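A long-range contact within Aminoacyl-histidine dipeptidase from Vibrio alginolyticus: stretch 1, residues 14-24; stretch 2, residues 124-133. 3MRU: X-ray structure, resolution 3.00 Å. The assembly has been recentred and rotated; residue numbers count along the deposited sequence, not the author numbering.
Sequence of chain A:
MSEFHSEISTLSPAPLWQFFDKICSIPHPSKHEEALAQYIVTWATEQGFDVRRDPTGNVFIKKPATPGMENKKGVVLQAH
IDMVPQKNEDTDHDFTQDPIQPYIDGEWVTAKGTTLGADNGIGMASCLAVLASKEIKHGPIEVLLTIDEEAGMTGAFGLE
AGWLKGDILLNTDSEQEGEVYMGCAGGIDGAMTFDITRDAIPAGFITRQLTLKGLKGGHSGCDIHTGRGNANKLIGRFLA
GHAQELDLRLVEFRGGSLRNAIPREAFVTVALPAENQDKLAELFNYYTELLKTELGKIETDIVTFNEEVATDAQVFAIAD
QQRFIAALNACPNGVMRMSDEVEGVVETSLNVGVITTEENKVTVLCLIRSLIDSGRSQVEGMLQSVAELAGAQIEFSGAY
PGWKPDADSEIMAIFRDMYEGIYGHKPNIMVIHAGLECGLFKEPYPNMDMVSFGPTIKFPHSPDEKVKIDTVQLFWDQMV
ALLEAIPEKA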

# COMPACT_ATOMS: atom_id res chain seq x y z
N ALA A 14 -27.80 -9.40 -12.94
CA ALA A 14 -28.75 -8.44 -12.39
C ALA A 14 -28.78 -8.42 -10.87
O ALA A 14 -28.66 -7.35 -10.30
CB ALA A 14 -30.14 -8.62 -12.95
N PRO A 15 -28.90 -9.60 -10.22
CA PRO A 15 -29.04 -9.57 -8.77
C PRO A 15 -28.00 -8.68 -8.07
O PRO A 15 -28.36 -7.92 -7.17
CB PRO A 15 -28.87 -11.04 -8.37
CG PRO A 15 -29.28 -11.81 -9.57
CD PRO A 15 -28.93 -10.97 -10.76
N LEU A 16 -26.73 -8.75 -8.51
CA LEU A 16 -25.67 -7.97 -7.89
C LEU A 16 -25.76 -6.50 -8.27
O LEU A 16 -25.63 -5.64 -7.41
CB LEU A 16 -24.29 -8.55 -8.21
CG LEU A 16 -23.23 -7.88 -9.10
CD1 LEU A 16 -22.65 -6.63 -8.46
CD2 LEU A 16 -22.12 -8.87 -9.36
N TRP A 17 -26.00 -6.22 -9.55
CA TRP A 17 -26.09 -4.85 -10.04
C TRP A 17 -27.28 -4.14 -9.46
O TRP A 17 -27.30 -2.92 -9.44
CB TRP A 17 -26.22 -4.82 -11.53
CG TRP A 17 -24.94 -4.86 -12.31
CD1 TRP A 17 -24.47 -5.89 -13.08
CD2 TRP A 17 -23.99 -3.80 -12.45
NE1 TRP A 17 -23.28 -5.54 -13.68
CE2 TRP A 17 -22.97 -4.26 -13.31
CE3 TRP A 17 -23.91 -2.51 -11.92
CZ2 TRP A 17 -21.88 -3.47 -13.65
CZ3 TRP A 17 -22.82 -1.73 -12.27
CH2 TRP A 17 -21.83 -2.21 -13.13
N GLN A 18 -28.28 -4.92 -9.04
CA GLN A 18 -29.45 -4.41 -8.31
C GLN A 18 -28.98 -4.04 -6.91
O GLN A 18 -29.25 -2.95 -6.42
CB GLN A 18 -30.52 -5.48 -8.18
CG GLN A 18 -31.30 -5.80 -9.41
CD GLN A 18 -32.53 -6.63 -9.08
OE1 GLN A 18 -33.52 -6.09 -8.57
NE2 GLN A 18 -32.48 -7.93 -9.35
N PHE A 19 -28.27 -4.97 -6.26
CA PHE A 19 -27.70 -4.69 -4.95
C PHE A 19 -26.76 -3.49 -4.98
O PHE A 19 -26.76 -2.66 -4.07
CB PHE A 19 -26.94 -5.90 -4.47
CG PHE A 19 -27.75 -6.81 -3.63
CD1 PHE A 19 -27.77 -8.19 -3.89
CD2 PHE A 19 -28.47 -6.32 -2.55
CE1 PHE A 19 -28.51 -9.07 -3.10
CE2 PHE A 19 -29.22 -7.18 -1.74
CZ PHE A 19 -29.24 -8.56 -2.02
N PHE A 20 -25.97 -3.39 -6.04
CA PHE A 20 -25.16 -2.21 -6.23
C PHE A 20 -25.99 -0.92 -6.40
O PHE A 20 -25.63 0.13 -5.84
CB PHE A 20 -24.15 -2.38 -7.37
CG PHE A 20 -23.17 -1.25 -7.46
CD1 PHE A 20 -22.27 -1.01 -6.42
CD2 PHE A 20 -23.17 -0.41 -8.56
CE1 PHE A 20 -21.39 0.04 -6.48
CE2 PHE A 20 -22.28 0.64 -8.63
CZ PHE A 20 -21.39 0.86 -7.58
N ASP A 21 -27.11 -0.98 -7.14
CA ASP A 21 -27.95 0.21 -7.28
C ASP A 21 -28.47 0.61 -5.90
O ASP A 21 -28.52 1.79 -5.59
CB ASP A 21 -29.08 0.08 -8.34
CG ASP A 21 -29.54 1.47 -8.93
OD1 ASP A 21 -30.32 1.50 -9.92
OD2 ASP A 21 -29.13 2.54 -8.40
N LYS A 22 -28.80 -0.38 -5.07
CA LYS A 22 -29.26 -0.10 -3.71
C LYS A 22 -28.15 0.46 -2.80
O LYS A 22 -28.37 1.50 -2.16
CB LYS A 22 -29.91 -1.32 -3.05
CG LYS A 22 -30.40 -1.09 -1.60
CD LYS A 22 -31.70 -0.28 -1.58
CE LYS A 22 -32.26 -0.21 -0.17
NZ LYS A 22 -33.66 -0.73 -0.10
N ILE A 23 -27.00 -0.20 -2.74
CA ILE A 23 -25.80 0.36 -2.08
C ILE A 23 -25.44 1.81 -2.52
O ILE A 23 -25.03 2.61 -1.70
CB ILE A 23 -24.55 -0.53 -2.29
CG1 ILE A 23 -24.67 -1.83 -1.50
CG2 ILE A 23 -23.33 0.20 -1.82
CD1 ILE A 23 -23.73 -2.95 -1.95
N CYS A 24 -25.60 2.13 -3.79
CA CYS A 24 -25.35 3.49 -4.26
C CYS A 24 -26.30 4.51 -3.65
O CYS A 24 -25.95 5.68 -3.51
CB CYS A 24 -25.51 3.57 -5.79
SG CYS A 24 -24.11 3.07 -6.80
N MET A 124 -18.98 -6.06 -2.62
CA MET A 124 -19.92 -6.39 -1.55
C MET A 124 -21.31 -6.72 -2.05
O MET A 124 -21.97 -7.58 -1.48
CB MET A 124 -19.98 -5.30 -0.48
CG MET A 124 -20.85 -4.10 -0.79
SD MET A 124 -20.99 -3.02 0.67
CE MET A 124 -21.04 -4.23 1.99
N ALA A 125 -21.73 -6.04 -3.11
CA ALA A 125 -22.96 -6.41 -3.81
C ALA A 125 -22.85 -7.87 -4.24
O ALA A 125 -23.76 -8.68 -4.03
CB ALA A 125 -23.19 -5.51 -5.00
N SER A 126 -21.70 -8.19 -4.83
CA SER A 126 -21.33 -9.54 -5.14
C SER A 126 -21.60 -10.43 -3.93
O SER A 126 -22.32 -11.41 -4.03
CB SER A 126 -19.86 -9.57 -5.53
OG SER A 126 -19.35 -10.89 -5.55
N CYS A 127 -21.03 -10.07 -2.78
CA CYS A 127 -21.23 -10.88 -1.58
C CYS A 127 -22.70 -11.09 -1.34
O CYS A 127 -23.16 -12.20 -1.16
CB CYS A 127 -20.61 -10.20 -0.37
SG CYS A 127 -18.85 -10.54 -0.16
N LEU A 128 -23.43 -9.98 -1.37
CA LEU A 128 -24.86 -9.99 -1.16
C LEU A 128 -25.64 -10.78 -2.20
O LEU A 128 -26.62 -11.46 -1.87
CB LEU A 128 -25.36 -8.57 -1.13
CG LEU A 128 -25.77 -8.09 0.25
CD1 LEU A 128 -24.80 -8.53 1.32
CD2 LEU A 128 -25.90 -6.58 0.19
N ALA A 129 -25.22 -10.69 -3.45
CA ALA A 129 -25.82 -11.50 -4.50
C ALA A 129 -25.73 -12.99 -4.16
O ALA A 129 -26.73 -13.68 -4.19
CB ALA A 129 -25.20 -11.19 -5.85
N VAL A 130 -24.54 -13.48 -3.81
CA VAL A 130 -24.35 -14.89 -3.42
C VAL A 130 -25.27 -15.29 -2.25
O VAL A 130 -25.89 -16.35 -2.28
CB VAL A 130 -22.85 -15.24 -3.07
CG1 VAL A 130 -22.74 -16.61 -2.40
CG2 VAL A 130 -21.96 -15.17 -4.31
N LEU A 131 -25.37 -14.45 -1.23
CA LEU A 131 -26.26 -14.75 -0.13
C LEU A 131 -27.69 -14.97 -0.61
O LEU A 131 -28.31 -15.97 -0.26
CB LEU A 131 -26.20 -13.65 0.93
CG LEU A 131 -25.01 -13.68 1.89
CD1 LEU A 131 -24.96 -12.38 2.70
CD2 LEU A 131 -25.06 -14.92 2.80
N ALA A 132 -28.21 -14.04 -1.43
CA ALA A 132 -29.56 -14.12 -1.98
C ALA A 132 -29.73 -15.22 -3.02
O ALA A 132 -30.80 -15.81 -3.12
CB ALA A 132 -29.98 -12.80 -2.54
N SER A 133 -28.69 -15.50 -3.80
CA SER A 133 -28.75 -16.52 -4.87
C SER A 133 -29.34 -17.86 -4.45
O SER A 133 -28.98 -18.40 -3.40
CB SER A 133 -27.37 -16.76 -5.46
OG SER A 133 -27.46 -17.68 -6.53

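The centre of the contact is a reciprocal pair of knobs, Phe 19 from the first helix and Ala 125 from the second. Ala 125 sits among Leu 16, Phe 19, Phe 20 and Ile 23. Its CB lies 3.4 Å from Leu 16 O, 3.6 Å from Phe 20 N and 3.8 Å from Phe 19 CB, so the methyl group rests directly on the opposing backbone.

Phe 19 fills the complementary hole formed by Ala 125, Leu 128, Ala 129 and Ala 132. Leu 128 CB stands 3.7 Å from the centroid of the Phe 19 ring and 11° off its normal, the geometry of a CH-pi contact over one face. Ala 132 CB instead meets the ring edge, 4.0 Å from Phe 19 CE1.

Ala 125, Ala 129 and Ala 132 accompany a close crossing: the helix axes approach to 8.0 Å, with 126° between their N-to-C directions, a steeply inclined rather than strictly antiparallel arrangement. The nearest CA atoms, those of Leu 16 and Ala 129, are 4.9 Å apart, and the CB atoms of the same two residues touch at 3.7 Å. Toward the start of the second helix, Ile 23 CD1 reaches Met 124 CG at 3.3 Å, a tight apolar contact. Farther out, exposed Pro 15 contributes a looser one, its CB 4.5 Å from Ala 129 CB.

The polar edge supplies no hydrogen bond between the stretches. Phe 19 CE1 comes within 3.3 Å of Leu 128 O, a close carbon-to-oxygen contact; that oxygen accepts from Ala 132 N at 3.1 Å within its own helix. Likewise Leu 16 O, beside the Ala 125 methyl, accepts from Phe 20 N at 2.7 Å. With no hydrogen bond across the stretches, the 437 Å² buried, both sides summed, reflects apolar packing, supplemented by the CH-pi contact.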